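Local coordinates for protein alkaline serine protease (Pseudoalteromonas sp., PDB 1Y9Z) that probably hydrolyses peptide bonds in proteins as a cold-adapted, subtilisin-like serine endopeptidase that holds calcium and sodium ions, at residues 152-157 / 173-178; 163-168 / 193-198; 27-32 / 124-129; 199-204 / 416-421. One frame throughout, in Å; residues are numbered along the deposited sequence.

How the contacts relate
Following the chain, contact 3 comes first: it pairs 27-32 with 124-129 and closes a loop of 91 residues that holds helices 65-74 and 110-119. Strand 125-128 then takes strand 152-156 on its other edge, where contact 1 opens, to return after a helix-free loop to 173-178. Contact 2 crosses it, tying 163-168 of that loop to the turn before strand 196-201; both reach the same two closely spaced sodium positions. Contact 4 closes the longest loop, of 211 residues, by meeting 416-421, with the inserted barrel strands in between. Contacts 3 and 1 pair strands of the mainly parallel sheet, while contact 4 adds a loop to the edge of strand 196-201.

Contact 1: 152-157 / 173-178; sequences LLIAAA and SVMSVA. With NA (sodium ion), chain F; NA (sodium ion), chain E; PMS (phenylmethanesulfonic acid), chain H.
L153 O takes the N-H of M175 at 2.9 Å from N, in a nearly straight bond of 171°, and V174 CA, 3.4 Å away, adds a bent CA-H...O contact. This is the first rung between two neighbouring parallel strands, 152-156 and 174-180, in the central sheet of the subtilisin-like alpha/beta domain. The ladder continues with A155 N to M175 O and V177 N to A155 O, and A157 N to V177 O carries it just beyond the first strand. Ahead of the first rung a water accepts from L153 N and donates to S173 O.

On the face of I154, A156, M175 and V177, the I154 CG2 methyl packs on V177 CG2 at 3.6 Å. I154 and M175 lie side by side and point the same way, with M175 SD 4.0 Å from I154 CG1. Helix 368-385 covers I154 and A156 here, and helix 391-401 covers L152 and M175.

On the opposite face V174 does most of the work. Its CG1 stands anti to the backbone N (chi1 -176°) and reaches A155 CB at 3.7 Å, while CG2 meets L153 CB at 3.8 Å, the two side chains crossing at about a right angle. Helix 137-148 closes over L153 and V174 through L143. V174 O points away from the ladder to two sodium positions, the nearer at 2.2 Å, too close together to be both fully occupied and probably alternatives. At the C-terminal end of its strand, A156 reaches the ligand pocket: its CB lies 3.3 Å from O2S of the phenylmethanesulfonic acid.

Contact 2: 163-168 / 193-198; sequences SSYSYP and TDQVEI. With NA (sodium ion), chain F; NA (sodium ion), chain E; SO4 (sulfate ion), chain G.
This is a small surface contact between two loops: 163-168, from the link between strands 152-156 and 174-180, packs against the turn T193-Q195 that leads into strand 196-201. Y165 carries it. Its OH donates to D194 OD1 at 2.6 Å, a short bond in which OD1 lies at the ring edge, in the ring plane. The hydroxyl comes to OD1 on the syn side, 32° out of the carboxylate plane. Y165 CE1 also rests 3.7 Å from T193 CB, and Q195 CG comes to within 3.9 Å of the same CE1.

T193 works in both directions. Its CG2 methyl lies against two carbonyls, S163 O at 3.4 Å and S164 O at 3.3 Å. Its OG1, placed between the backbone N and the carbonyl carbon (chi1 76°), accepts from Q195 N at 2.9 Å and from V196 N at 3.1 Å, an ST turn and ST motif. An alanine here would probably leave the Q195 and V196 N-H groups without their side-chain acceptor and open a gap beside the two serine carbonyls.

Beyond the turn Q195 binds one sodium position through OE1 and the other through its backbone O, while its NE2 is held by D172. The chemistry implies a surface hydrogen bond from a tyrosine to a carboxylate that would probably stay ionised, beside a turn whose Q195 serves the two neighbouring sodium positions.

Contact 3: 27-32 / 124-129; sequences CIIDSG and NVVTMS. With PMS (phenylmethanesulfonic acid), chain H.
C27 and I29 pair tightly with strand 125-128, whereas D30 and S129, at the C-terminal ends, meet through D30 OD2 against S129 CB and through a water shared with the backbone. In the close part the strands run parallel: C27 N bonds to V125 O at 2.8 Å, T127 N to C27 O at 2.9 Å, and I29 N to T127 O at 3.2 Å. Against one face, I29 CD1 packs on V126 CG1 at 3.7 Å and touches M128 CG, the I29 and M128 side chains lying side by side. On the other, T127 CG2 lies 3.4 Å from C27 O; T127 OG1, anti to the backbone N (chi1 -171°), bonds to S376 OG.

Further on the strands part, leaving I29 O and S129 N 4.3 Å apart. A water bridges the two ends, accepting from S129 N at 2.9 Å and lying close to both I29 O and D30 OD2. D30 OD1 takes S31 N at 2.7 Å with its anti lone pair and is also bonded to H65 ND1, the Asp-His pair expected of a subtilisin catalytic triad, probably completed by S369. An alanine in place of D30 would probably leave H65 ND1 and S31 N without this acceptor and the water with one anchor fewer.

S129 borders the ligand pocket. Around the pair, helix 110-119 covers I29 and M128 and is tied on by the C27-C117 disulfide, helix 65-74 lies on I28, helix 368-385 lies on T127 and S129, and strands 92-100 and 152-156 extend the sheet on either side.

Contact 4: 199-204 / 416-421; sequences SGPGEA and YGMINA
S199 and M418 form a single backbone bridge made of two hydrogen bonds. S199 N donates to G417 O at 2.8 Å, and I419 N donates to S199 O at 3.2 Å, so the S199 backbone grips the residues on either side of M418. The S199 side chain turns elsewhere for its polar partner: OG bonds to T414 O, while CB lies 3.5 Å from G417 O.

The apolar contact is between M418 and P201. M418 CG stands anti to the backbone N (chi1 -172°), and bends at chi2 and chi3 bring the tip back over 199-201, where CE touches P201 CG at 3.8 Å, the two side chains meeting at about a right angle. F10 of helix 6-10, with L184 and V180, also packs on M418, and W6 lies on P201. The S199 carbonyl has two van der Waals neighbours: M418 SD is 3.7 Å from S199 O, and the I419 CG2 methyl is 3.8 Å from it. V375 and V378 of helix 368-385 also touch I419.

Backbone shape matters as well. G417 adopts angles (phi 122°, psi -163°) at which a side chain would press on the preceding carbonyl oxygen, which explains the glycine at this point of the loop. Just beyond, N420 is the N-cap of helix 421-430, its OD1 accepting from A423 N.

The sequence of 416-421, YGMINA, resembles the Tyr-Gly ... Asn-Ala run found near the C-terminal end of the catalytic domain in many subtilases. Here it belongs to the loop between helices 391-401 and 421-430, which docks on the edge of strand 196-201 late in the alpha/beta domain.

Contact 1: 152-157 / 173-178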
loop_
_atom_site.group_PDB
_atom_site.type_symbol
_atom_site.label_atom_id
_atom_site.label_comp_id
_atom_site.label_asym_id
_atom_site.label_seq_id
_atom_site.Cartn_x
_atom_site.Cartn_y
_atom_site.Cartn_z
ATOM N N LEU A 152 1.331 -14.629 -16.085
ATOM C CA LEU A 152 2.238 -13.675 -15.450
ATOM C C LEU A 152 2.105 -13.785 -13.933
ATOM O O LEU A 152 1.010 -13.633 -13.381
ATOM C CB LEU A 152 1.917 -12.246 -15.910
ATOM C CG LEU A 152 2.809 -11.106 -15.402
ATOM C CD1 LEU A 152 4.246 -11.310 -15.860
ATOM C CD2 LEU A 152 2.278 -9.781 -15.932
ATOM N N LEU A 153 3.227 -14.050 -13.269
ATOM C CA LEU A 153 3.270 -14.208 -11.820
ATOM C C LEU A 153 3.981 -13.026 -11.169
ATOM O O LEU A 153 5.100 -12.673 -11.551
ATOM C CB LEU A 153 3.991 -15.512 -11.467
ATOM C CG LEU A 153 3.471 -16.767 -12.179
ATOM C CD1 LEU A 153 4.364 -17.949 -11.841
ATOM C CD2 LEU A 153 2.027 -17.042 -11.770
ATOM N N ILE A 154 3.332 -12.430 -10.173
ATOM C CA ILE A 154 3.870 -11.265 -9.479
ATOM C C ILE A 154 3.701 -11.446 -7.969
ATOM O O ILE A 154 2.641 -11.865 -7.510
ATOM C CB ILE A 154 3.130 -9.990 -9.955
ATOM C CG1 ILE A 154 3.299 -9.844 -11.473
ATOM C CG2 ILE A 154 3.662 -8.759 -9.239
ATOM C CD1 ILE A 154 2.407 -8.791 -12.103
ATOM N N ALA A 155 4.746 -11.138 -7.201
ATOM C CA ALA A 155 4.689 -11.306 -5.752
ATOM C C ALA A 155 5.532 -10.299 -4.976
ATOM O O ALA A 155 6.445 -9.674 -5.522
ATOM C CB ALA A 155 5.108 -12.727 -5.384
ATOM N N ALA A 156 5.230 -10.177 -3.687
ATOM C CA ALA A 156 5.910 -9.241 -2.791
ATOM C C ALA A 156 7.289 -9.697 -2.326
ATOM O O ALA A 156 7.479 -10.849 -1.940
ATOM C CB ALA A 156 5.026 -8.969 -1.579
ATOM N N ALA A 157 8.244 -8.771 -2.338
ATOM C CA ALA A 157 9.608 -9.083 -1.920
ATOM C C ALA A 157 9.739 -9.346 -0.420
ATOM O O ALA A 157 10.673 -10.019 0.009
ATOM C CB ALA A 157 10.546 -7.958 -2.331
ATOM N N SER A 173 10.597 -17.212 -12.234
ATOM C CA SER A 173 9.337 -17.145 -12.972
ATOM C C SER A 173 8.362 -16.113 -12.412
ATOM O O SER A 173 7.268 -15.930 -12.953
ATOM C CB SER A 173 8.660 -18.514 -12.944
ATOM O OG SER A 173 8.356 -18.888 -11.608
ATOM N N VAL A 174 8.766 -15.441 -11.340
ATOM C CA VAL A 174 7.910 -14.465 -10.671
ATOM C C VAL A 174 8.563 -13.094 -10.546
ATOM O O VAL A 174 9.767 -12.996 -10.294
ATOM C CB VAL A 174 7.562 -14.964 -9.244
ATOM C CG1 VAL A 174 6.592 -14.013 -8.564
ATOM C CG2 VAL A 174 6.994 -16.375 -9.309
ATOM N N MET A 175 7.773 -12.036 -10.726
ATOM C CA MET A 175 8.295 -10.681 -10.581
ATOM C C MET A 175 8.324 -10.334 -9.096
ATOM O O MET A 175 7.284 -10.348 -8.432
ATOM C CB MET A 175 7.409 -9.657 -11.298
ATOM C CG MET A 175 7.348 -9.786 -12.805
ATOM S SD MET A 175 6.457 -8.392 -13.545
ATOM C CE MET A 175 7.766 -7.173 -13.650
ATOM N N SER A 176 9.510 -10.037 -8.570
ATOM C CA SER A 176 9.649 -9.663 -7.166
ATOM C C SER A 176 9.470 -8.151 -7.069
ATOM O O SER A 176 10.232 -7.389 -7.663
ATOM C CB SER A 176 11.027 -10.061 -6.642
ATOM O OG SER A 176 11.192 -9.637 -5.302
ATOM N N VAL A 177 8.469 -7.726 -6.305
ATOM C CA VAL A 177 8.144 -6.311 -6.165
ATOM C C VAL A 177 8.597 -5.650 -4.868
ATOM O O VAL A 177 8.320 -6.149 -3.775
ATOM C CB VAL A 177 6.618 -6.105 -6.296
ATOM C CG1 VAL A 177 6.273 -4.625 -6.178
ATOM C CG2 VAL A 177 6.135 -6.663 -7.622
ATOM N N ALA A 178 9.280 -4.515 -5.007
ATOM C CA ALA A 178 9.767 -3.734 -3.874
ATOM C C ALA A 178 8.834 -2.552 -3.616
ATOM O O ALA A 178 8.033 -2.174 -4.477
ATOM C CB ALA A 178 11.176 -3.227 -4.155
HETATM NA NA NA F . 12.053 -11.186 -9.745
HETATM NA NA NA E . 11.618 -13.427 -9.097
HETATM C C PMS H . 3.100 -9.432 3.792
HETATM S S PMS H . 3.542 -8.914 2.116
HETATM C C1 PMS H . 2.655 -10.913 3.891
HETATM C C2 PMS H . 3.663 -11.909 4.158
HETATM C C3 PMS H . 3.296 -13.288 4.259
HETATM C C4 PMS H . 1.899 -13.628 4.082
HETATM C C5 PMS H . 0.903 -12.656 3.819
HETATM C C6 PMS H . 1.223 -11.266 3.711
HETATM O O2S PMS H . 4.191 -10.046 1.463
HETATM O O1S PMS H . 4.444 -7.788 2.174
HETATM O O HOH W 1 5.946 -13.728 -14.125
#

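Contact 2: 163-168 / 193-198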
loop_
_atom_site.group_PDB
_atom_site.type_symbol
_atom_site.label_atom_id
_atom_site.label_comp_id
_atom_site.label_asym_id
_atom_site.label_seq_id
_atom_site.Cartn_x
_atom_site.Cartn_y
_atom_site.Cartn_z
ATOM N N SER A 163 18.266 -8.708 3.340
ATOM C CA SER A 163 18.481 -9.209 1.987
ATOM C C SER A 163 17.938 -10.611 1.759
ATOM O O SER A 163 18.253 -11.243 0.750
ATOM C CB SER A 163 19.974 -9.213 1.658
ATOM O OG SER A 163 20.630 -10.285 2.312
ATOM N N SER A 164 17.121 -11.105 2.681
ATOM C CA SER A 164 16.595 -12.452 2.525
ATOM C C SER A 164 15.658 -12.595 1.338
ATOM O O SER A 164 14.981 -11.644 0.930
ATOM C CB SER A 164 15.886 -12.910 3.802
ATOM O OG SER A 164 14.738 -12.133 4.067
ATOM N N TYR A 165 15.644 -13.795 0.771
ATOM C CA TYR A 165 14.775 -14.102 -0.356
ATOM C C TYR A 165 13.428 -14.581 0.156
ATOM O O TYR A 165 13.358 -15.492 0.980
ATOM C CB TYR A 165 15.360 -15.224 -1.212
ATOM C CG TYR A 165 16.596 -14.865 -1.993
ATOM C CD1 TYR A 165 16.548 -13.924 -3.019
ATOM C CD2 TYR A 165 17.811 -15.493 -1.729
ATOM C CE1 TYR A 165 17.684 -13.623 -3.765
ATOM C CE2 TYR A 165 18.948 -15.197 -2.467
ATOM C CZ TYR A 165 18.876 -14.265 -3.481
ATOM O OH TYR A 165 20.000 -13.983 -4.219
ATOM N N SER A 166 12.364 -13.954 -0.327
ATOM C CA SER A 166 11.013 -14.364 0.025
ATOM C C SER A 166 10.490 -15.080 -1.218
ATOM O O SER A 166 10.755 -14.656 -2.342
ATOM C CB SER A 166 10.138 -13.148 0.329
ATOM O OG SER A 166 8.815 -13.544 0.641
ATOM N N TYR A 167 9.767 -16.175 -1.017
ATOM C CA TYR A 167 9.218 -16.939 -2.128
ATOM C C TYR A 167 7.698 -16.882 -2.022
ATOM O O TYR A 167 7.154 -16.860 -0.921
ATOM C CB TYR A 167 9.748 -18.375 -2.061
ATOM C CG TYR A 167 11.255 -18.432 -2.226
ATOM C CD1 TYR A 167 11.835 -18.547 -3.492
ATOM C CD2 TYR A 167 12.103 -18.305 -1.124
ATOM C CE1 TYR A 167 13.226 -18.529 -3.654
ATOM C CE2 TYR A 167 13.492 -18.285 -1.278
ATOM C CZ TYR A 167 14.042 -18.396 -2.545
ATOM O OH TYR A 167 15.412 -18.361 -2.713
ATOM N N PRO A 168 6.988 -16.945 -3.160
ATOM C CA PRO A 168 7.447 -17.083 -4.546
ATOM C C PRO A 168 8.161 -15.936 -5.263
ATOM O O PRO A 168 8.686 -16.145 -6.357
ATOM C CB PRO A 168 6.171 -17.477 -5.275
ATOM C CG PRO A 168 5.152 -16.631 -4.579
ATOM C CD PRO A 168 5.517 -16.817 -3.114
ATOM N N THR A 193 17.127 -7.661 -2.736
ATOM C CA THR A 193 17.773 -8.862 -3.260
ATOM C C THR A 193 18.077 -8.689 -4.739
ATOM O O THR A 193 17.620 -7.730 -5.365
ATOM C CB THR A 193 16.855 -10.096 -3.145
ATOM O OG1 THR A 193 15.849 -10.021 -4.166
ATOM C CG2 THR A 193 16.181 -10.155 -1.777
ATOM N N ASP A 194 18.837 -9.624 -5.301
ATOM C CA ASP A 194 19.145 -9.547 -6.718
ATOM C C ASP A 194 17.973 -10.046 -7.559
ATOM O O ASP A 194 18.059 -10.108 -8.783
ATOM C CB ASP A 194 20.441 -10.305 -7.062
ATOM C CG ASP A 194 20.440 -11.751 -6.601
ATOM O OD1 ASP A 194 19.412 -12.241 -6.098
ATOM O OD2 ASP A 194 21.497 -12.404 -6.752
ATOM N N GLN A 195 16.878 -10.399 -6.887
ATOM C CA GLN A 195 15.660 -10.839 -7.566
ATOM C C GLN A 195 14.692 -9.659 -7.693
ATOM O O GLN A 195 13.869 -9.641 -8.604
ATOM C CB GLN A 195 14.970 -11.968 -6.796
ATOM C CG GLN A 195 15.516 -13.367 -7.056
ATOM C CD GLN A 195 15.106 -13.929 -8.410
ATOM O OE1 GLN A 195 13.970 -13.746 -8.859
ATOM N NE2 GLN A 195 16.025 -14.636 -9.058
ATOM N N VAL A 196 14.782 -8.687 -6.782
ATOM C CA VAL A 196 13.901 -7.517 -6.837
ATOM C C VAL A 196 13.962 -6.999 -8.265
ATOM O O VAL A 196 15.032 -6.672 -8.785
ATOM C CB VAL A 196 14.334 -6.427 -5.836
ATOM C CG1 VAL A 196 13.550 -5.133 -6.089
ATOM C CG2 VAL A 196 14.060 -6.910 -4.417
ATOM N N GLU A 197 12.792 -6.918 -8.886
ATOM C CA GLU A 197 12.678 -6.555 -10.291
ATOM C C GLU A 197 12.052 -5.204 -10.612
ATOM O O GLU A 197 12.450 -4.538 -11.569
ATOM C CB GLU A 197 11.877 -7.666 -10.968
ATOM C CG GLU A 197 12.047 -7.819 -12.457
ATOM C CD GLU A 197 11.428 -9.114 -12.941
ATOM O OE1 GLU A 197 11.628 -10.149 -12.267
ATOM O OE2 GLU A 197 10.750 -9.109 -13.985
ATOM N N ILE A 198 11.068 -4.801 -9.823
ATOM C CA ILE A 198 10.382 -3.548 -10.086
ATOM C C ILE A 198 9.795 -3.021 -8.784
ATOM O O ILE A 198 9.614 -3.781 -7.832
ATOM C CB ILE A 198 9.280 -3.791 -11.151
ATOM C CG1 ILE A 198 8.839 -2.471 -11.777
ATOM C CG2 ILE A 198 8.098 -4.521 -10.528
ATOM C CD1 ILE A 198 8.038 -2.658 -13.056
HETATM NA NA NA F . 12.053 -11.186 -9.745
HETATM NA NA NA E . 11.618 -13.427 -9.097
HETATM S S SO4 G . 21.046 -9.842 5.683
HETATM O O1 SO4 G . 22.310 -10.591 5.815
HETATM O O2 SO4 G . 20.564 -9.460 7.024
HETATM O O3 SO4 G . 21.274 -8.627 4.879
HETATM O O4 SO4 G . 20.033 -10.681 5.013
#

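Contact 3: 27-32 / 124-129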
loop_
_atom_site.group_PDB
_atom_site.type_symbol
_atom_site.label_atom_id
_atom_site.label_comp_id
_atom_site.label_asym_id
_atom_site.label_seq_id
_atom_site.Cartn_x
_atom_site.Cartn_y
_atom_site.Cartn_z
ATOM N N CYS A 27 -5.995 -12.938 -10.776
ATOM C CA CYS A 27 -6.356 -13.726 -9.606
ATOM C C CYS A 27 -5.566 -13.265 -8.403
ATOM O O CYS A 27 -4.336 -13.193 -8.445
ATOM C CB CYS A 27 -6.062 -15.196 -9.861
ATOM S SG CYS A 27 -6.732 -16.388 -8.656
ATOM N N ILE A 28 -6.288 -12.957 -7.333
ATOM C CA ILE A 28 -5.682 -12.496 -6.096
ATOM C C ILE A 28 -5.658 -13.630 -5.075
ATOM O O ILE A 28 -6.704 -14.054 -4.575
ATOM C CB ILE A 28 -6.476 -11.316 -5.495
ATOM C CG1 ILE A 28 -6.620 -10.198 -6.528
ATOM C CG2 ILE A 28 -5.767 -10.793 -4.261
ATOM C CD1 ILE A 28 -7.555 -9.078 -6.093
ATOM N N ILE A 29 -4.463 -14.140 -4.791
ATOM C CA ILE A 29 -4.299 -15.198 -3.797
ATOM C C ILE A 29 -3.974 -14.435 -2.522
ATOM O O ILE A 29 -2.887 -13.871 -2.382
ATOM C CB ILE A 29 -3.139 -16.143 -4.176
ATOM C CG1 ILE A 29 -3.462 -16.845 -5.498
ATOM C CG2 ILE A 29 -2.904 -17.159 -3.065
ATOM C CD1 ILE A 29 -2.404 -17.842 -5.950
ATOM N N ASP A 30 -4.922 -14.405 -1.592
ATOM C CA ASP A 30 -4.724 -13.633 -0.377
ATOM C C ASP A 30 -5.722 -14.044 0.712
ATOM O O ASP A 30 -6.134 -15.204 0.774
ATOM C CB ASP A 30 -4.871 -12.144 -0.723
ATOM C CG ASP A 30 -3.975 -11.251 0.113
ATOM O OD1 ASP A 30 -4.151 -11.227 1.346
ATOM O OD2 ASP A 30 -3.097 -10.568 -0.464
ATOM N N SER A 31 -6.123 -13.092 1.551
ATOM C CA SER A 31 -7.043 -13.389 2.652
ATOM C C SER A 31 -8.526 -13.175 2.368
ATOM O O SER A 31 -9.312 -12.973 3.293
ATOM C CB SER A 31 -6.658 -12.576 3.892
ATOM O OG SER A 31 -7.018 -11.208 3.756
ATOM N N GLY A 32 -8.925 -13.220 1.105
ATOM C CA GLY A 32 -10.334 -13.028 0.822
ATOM C C GLY A 32 -10.652 -11.635 0.322
ATOM O O GLY A 32 -9.798 -10.750 0.300
ATOM N N ASN A 124 -4.852 -14.797 -16.117
ATOM C CA ASN A 124 -3.759 -14.453 -17.023
ATOM C C ASN A 124 -2.651 -13.918 -16.124
ATOM O O ASN A 124 -1.465 -14.074 -16.410
ATOM C CB ASN A 124 -4.170 -13.346 -17.995
ATOM C CG ASN A 124 -5.341 -13.736 -18.863
ATOM O OD1 ASN A 124 -6.398 -13.109 -18.810
ATOM N ND2 ASN A 124 -5.162 -14.772 -19.673
ATOM N N VAL A 125 -3.067 -13.271 -15.038
ATOM C CA VAL A 125 -2.152 -12.697 -14.063
ATOM C C VAL A 125 -2.497 -13.247 -12.685
ATOM O O VAL A 125 -3.668 -13.316 -12.312
ATOM C CB VAL A 125 -2.281 -11.152 -14.005
ATOM C CG1 VAL A 125 -1.321 -10.585 -12.963
ATOM C CG2 VAL A 125 -2.006 -10.549 -15.375
ATOM N N VAL A 126 -1.476 -13.664 -11.945
ATOM C CA VAL A 126 -1.673 -14.171 -10.594
ATOM C C VAL A 126 -0.826 -13.290 -9.689
ATOM O O VAL A 126 0.401 -13.233 -9.831
ATOM C CB VAL A 126 -1.235 -15.644 -10.462
ATOM C CG1 VAL A 126 -1.377 -16.100 -9.017
ATOM C CG2 VAL A 126 -2.096 -16.520 -11.369
ATOM N N THR A 127 -1.485 -12.586 -8.775
ATOM C CA THR A 127 -0.793 -11.683 -7.873
ATOM C C THR A 127 -0.781 -12.255 -6.456
ATOM O O THR A 127 -1.815 -12.667 -5.917
ATOM C CB THR A 127 -1.443 -10.273 -7.943
ATOM O OG1 THR A 127 -0.643 -9.332 -7.222
ATOM C CG2 THR A 127 -2.858 -10.295 -7.384
ATOM N N MET A 128 0.408 -12.287 -5.866
ATOM C CA MET A 128 0.598 -12.867 -4.545
ATOM C C MET A 128 1.319 -11.950 -3.566
ATOM O O MET A 128 2.550 -11.869 -3.556
ATOM C CB MET A 128 1.363 -14.185 -4.703
ATOM C CG MET A 128 0.658 -15.153 -5.649
ATOM S SD MET A 128 1.633 -16.570 -6.209
ATOM C CE MET A 128 2.587 -15.826 -7.520
ATOM N N SER A 129 0.541 -11.252 -2.745
ATOM C CA SER A 129 1.100 -10.363 -1.735
ATOM C C SER A 129 1.327 -11.213 -0.498
ATOM O O SER A 129 0.700 -11.018 0.543
ATOM C CB SER A 129 0.133 -9.218 -1.434
ATOM O OG SER A 129 0.115 -8.285 -2.499
HETATM C C PMS H . 3.100 -9.432 3.792
HETATM S S PMS H . 3.542 -8.914 2.116
HETATM C C1 PMS H . 2.655 -10.913 3.891
HETATM C C2 PMS H . 3.663 -11.909 4.158
HETATM C C3 PMS H . 3.296 -13.288 4.259
HETATM C C4 PMS H . 1.899 -13.628 4.082
HETATM C C5 PMS H . 0.903 -12.656 3.819
HETATM C C6 PMS H . 1.223 -11.266 3.711
HETATM O O2S PMS H . 4.191 -10.046 1.463
HETATM O O1S PMS H . 4.444 -7.788 2.174
HETATM O O HOH W 2 -2.329 -11.199 -3.002
#

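Contact 4: 199-204 / 416-421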
loop_
_atom_site.group_PDB
_atom_site.type_symbol
_atom_site.label_atom_id
_atom_site.label_comp_id
_atom_site.label_asym_id
_atom_site.label_seq_id
_atom_site.Cartn_x
_atom_site.Cartn_y
_atom_site.Cartn_z
ATOM N N SER A 199 9.508 -1.723 -8.741
ATOM C CA SER A 199 8.964 -1.096 -7.545
ATOM C C SER A 199 7.557 -0.554 -7.726
ATOM O O SER A 199 7.119 -0.259 -8.841
ATOM C CB SER A 199 9.862 0.056 -7.093
ATOM O OG SER A 199 11.166 -0.396 -6.776
ATOM N N GLY A 200 6.861 -0.425 -6.603
ATOM C CA GLY A 200 5.516 0.111 -6.614
ATOM C C GLY A 200 5.256 0.848 -5.316
ATOM O O GLY A 200 6.021 0.712 -4.360
ATOM N N PRO A 201 4.195 1.664 -5.257
ATOM C CA PRO A 201 3.849 2.421 -4.049
ATOM C C PRO A 201 3.621 1.451 -2.885
ATOM O O PRO A 201 2.784 0.551 -2.987
ATOM C CB PRO A 201 2.570 3.145 -4.459
ATOM C CG PRO A 201 2.770 3.363 -5.942
ATOM C CD PRO A 201 3.323 2.033 -6.387
ATOM N N GLY A 202 4.356 1.631 -1.786
ATOM C CA GLY A 202 4.215 0.726 -0.656
ATOM C C GLY A 202 4.259 1.315 0.746
ATOM O O GLY A 202 4.261 0.569 1.724
ATOM N N GLU A 203 4.314 2.638 0.859
ATOM C CA GLU A 203 4.320 3.287 2.169
ATOM C C GLU A 203 3.114 4.216 2.212
ATOM O O GLU A 203 2.906 5.011 1.297
ATOM C CB GLU A 203 5.607 4.096 2.375
ATOM C CG GLU A 203 5.663 4.927 3.667
ATOM C CD GLU A 203 5.688 4.097 4.947
ATOM O OE1 GLU A 203 6.101 2.918 4.907
ATOM O OE2 GLU A 203 5.314 4.634 6.011
ATOM N N ALA A 204 2.316 4.095 3.267
ATOM C CA ALA A 204 1.124 4.926 3.434
ATOM C C ALA A 204 0.188 4.770 2.240
ATOM O O ALA A 204 -0.110 5.738 1.535
ATOM C CB ALA A 204 1.525 6.394 3.604
ATOM N N TYR A 416 14.354 -2.395 -11.428
ATOM C CA TYR A 416 14.491 -1.500 -12.572
ATOM C C TYR A 416 13.870 -0.134 -12.298
ATOM O O TYR A 416 14.045 0.801 -13.080
ATOM C CB TYR A 416 13.863 -2.131 -13.816
ATOM C CG TYR A 416 14.679 -3.279 -14.362
ATOM C CD1 TYR A 416 15.957 -3.064 -14.884
ATOM C CD2 TYR A 416 14.193 -4.585 -14.329
ATOM C CE1 TYR A 416 16.728 -4.121 -15.358
ATOM C CE2 TYR A 416 14.958 -5.650 -14.798
ATOM C CZ TYR A 416 16.224 -5.410 -15.310
ATOM O OH TYR A 416 16.987 -6.466 -15.757
ATOM N N GLY A 417 13.151 -0.017 -11.188
ATOM C CA GLY A 417 12.549 1.259 -10.847
ATOM C C GLY A 417 11.045 1.236 -10.675
ATOM O O GLY A 417 10.438 0.178 -10.511
ATOM N N MET A 418 10.446 2.421 -10.720
ATOM C CA MET A 418 9.006 2.567 -10.556
ATOM C C MET A 418 8.249 2.160 -11.812
ATOM O O MET A 418 8.559 2.622 -12.911
ATOM C CB MET A 418 8.669 4.018 -10.207
ATOM C CG MET A 418 7.217 4.232 -9.832
ATOM S SD MET A 418 6.812 3.420 -8.277
ATOM C CE MET A 418 5.944 4.733 -7.422
ATOM N N ILE A 419 7.254 1.294 -11.648
ATOM C CA ILE A 419 6.457 0.841 -12.778
ATOM C C ILE A 419 5.799 2.055 -13.442
ATOM O O ILE A 419 5.385 2.996 -12.765
ATOM C CB ILE A 419 5.387 -0.183 -12.323
ATOM C CG1 ILE A 419 4.698 -0.794 -13.542
ATOM C CG2 ILE A 419 4.389 0.482 -11.379
ATOM C CD1 ILE A 419 3.904 -2.045 -13.231
ATOM N N ASN A 420 5.723 2.025 -14.769
ATOM C CA ASN A 420 5.154 3.127 -15.543
ATOM C C ASN A 420 4.173 2.572 -16.570
ATOM O O ASN A 420 4.578 2.089 -17.628
ATOM C CB ASN A 420 6.281 3.882 -16.256
ATOM C CG ASN A 420 5.808 5.167 -16.904
ATOM O OD1 ASN A 420 4.750 5.209 -17.525
ATOM N ND2 ASN A 420 6.604 6.223 -16.772
ATOM N N ALA A 421 2.883 2.656 -16.259
ATOM C CA ALA A 421 1.840 2.141 -17.138
ATOM C C ALA A 421 1.836 2.758 -18.533
ATOM O O ALA A 421 1.763 2.044 -19.531
ATOM C CB ALA A 421 0.476 2.330 -16.485
#